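Local coordinates for D-threo-3-hydroxyaspartate dehydratase (Delftia, PDB 3WQF) that catalyses the pyridoxal 5'-phosphate- and divalent-metal-dependent deamination of D-threo-3-hydroxyaspartate to oxaloacetate and ammonium, and is captured here without its metal, at the interface of chains A and B. Residues are numbered along the deposited sequence; one frame, centred on the assembly and turned at random. Chains: chain A/B, D-threo-3-hydroxyaspartate dehydratase.

The interface of chains A and B. Residues chain A 95-96, 98, 101, 152; chain B 275, 285, 287, 331.
A:Arg101 and B:Asp287 meet at one end of this patch in a worked example of how a charged pair can border a largely apolar contact between two chains. The patch sets the alanine-racemase-like part of chain A, which forms the cofactor-binding barrel in this family, against the C-terminal, strand-rich part of chain B. The guanidinium approaches end-on, and its NH1 and NH2 both donate to OD2 of the B:Asp287 carboxylate, each at 3.2 Å. OD2 lies practically in the guanidinium plane, whereas the carboxylate itself is turned 41° from that plane. NH1 uses the anti lone pair of OD2, away from OD1; NH2 meets the same oxygen on its anti side, tilted 16° out of the carboxylate plane. The arginine chain bends at chi3, which swings its head toward chain B. One oxygen thus takes both bonds of a salt bridge, a forked grip rather than the paired one in which each oxygen has its own nitrogen.

Beside it, B:Ile275 of strand 268-278 supplies the hydrophobic part through two branches. CG2 faces the methyl of A:Ala98 at 3.8 Å and also passes near the arginine head, while CD1 reaches CG1 of A:Val95. That valine branch stands anti to its own backbone N (chi1 173°) and touches both the isoleucine and the imidazole of B:His331.

The whole interface is two-fold, so this patch recurs with the chains exchanged. Related fold-type III enzymes commonly form head-to-tail dimers, but this enzyme is reported as a monomer, and the structure alone does not show that the pair persists in solution. At the far end A:Ser152 OG sits 3.6 Å from B:His331 CD2.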
# COMPACT_ATOMS: atom_id res chain seq x y z
N VAL A 95 -16.15 -2.66 -12.55
CA VAL A 95 -16.47 -2.36 -11.16
C VAL A 95 -17.85 -1.76 -11.22
O VAL A 95 -18.09 -0.90 -12.06
CB VAL A 95 -15.50 -1.34 -10.49
CG1 VAL A 95 -16.02 -0.96 -9.08
CG2 VAL A 95 -14.13 -1.92 -10.34
N SER A 96 -18.78 -2.26 -10.41
CA SER A 96 -20.16 -1.81 -10.49
C SER A 96 -20.28 -0.31 -10.66
O SER A 96 -19.71 0.44 -9.86
CB SER A 96 -20.90 -2.23 -9.23
OG SER A 96 -21.60 -3.40 -9.55
N ALA A 98 -20.98 3.37 -10.42
CA ALA A 98 -21.52 4.49 -9.65
C ALA A 98 -22.13 5.63 -10.53
O ALA A 98 -21.40 6.28 -11.30
CB ALA A 98 -20.42 5.05 -8.74
N ARG A 101 -20.31 8.78 -11.57
CA ARG A 101 -19.24 8.71 -12.55
C ARG A 101 -19.74 8.67 -14.03
O ARG A 101 -18.93 8.61 -14.97
CB ARG A 101 -18.30 7.54 -12.22
CG ARG A 101 -17.37 7.89 -11.07
CD ARG A 101 -16.30 6.85 -10.84
NE ARG A 101 -16.78 5.72 -10.03
CZ ARG A 101 -16.56 5.59 -8.72
NH1 ARG A 101 -15.87 6.51 -8.07
NH2 ARG A 101 -17.01 4.53 -8.06
N SER A 152 -19.78 -8.64 -5.57
CA SER A 152 -21.00 -8.11 -6.19
C SER A 152 -21.61 -9.15 -7.11
O SER A 152 -21.01 -10.20 -7.37
CB SER A 152 -20.68 -6.92 -7.09
OG SER A 152 -19.68 -6.13 -6.52
N ILE B 275 -21.62 1.60 -3.94
CA ILE B 275 -21.79 1.22 -5.36
C ILE B 275 -22.68 -0.02 -5.54
O ILE B 275 -23.04 -0.37 -6.64
CB ILE B 275 -20.42 1.06 -6.08
CG1 ILE B 275 -19.57 -0.06 -5.45
CG2 ILE B 275 -19.65 2.39 -6.07
CD1 ILE B 275 -18.14 -0.15 -6.00
N ILE B 285 -21.59 -2.40 -0.54
CA ILE B 285 -20.33 -2.31 -1.33
C ILE B 285 -19.89 -0.85 -1.57
O ILE B 285 -20.64 -0.05 -2.12
CB ILE B 285 -20.42 -3.05 -2.71
CG1 ILE B 285 -21.17 -4.40 -2.62
CG2 ILE B 285 -19.02 -3.22 -3.33
CD1 ILE B 285 -20.54 -5.42 -1.70
N ASP B 287 -16.57 1.90 -2.95
CA ASP B 287 -15.45 1.99 -3.90
C ASP B 287 -14.09 2.23 -3.22
O ASP B 287 -13.07 2.49 -3.93
CB ASP B 287 -15.75 3.06 -4.93
CG ASP B 287 -15.97 4.41 -4.31
OD1 ASP B 287 -15.98 4.56 -3.08
OD2 ASP B 287 -16.19 5.35 -5.08
N HIS B 331 -12.95 -2.64 -4.11
CA HIS B 331 -14.28 -2.91 -3.48
C HIS B 331 -14.08 -3.07 -2.00
O HIS B 331 -13.27 -3.91 -1.57
CB HIS B 331 -14.90 -4.27 -3.89
CG HIS B 331 -15.26 -4.39 -5.34
ND1 HIS B 331 -14.33 -4.57 -6.30
CD2 HIS B 331 -16.52 -4.42 -5.97
CE1 HIS B 331 -14.96 -4.67 -7.51
NE2 HIS B 331 -16.30 -4.58 -7.30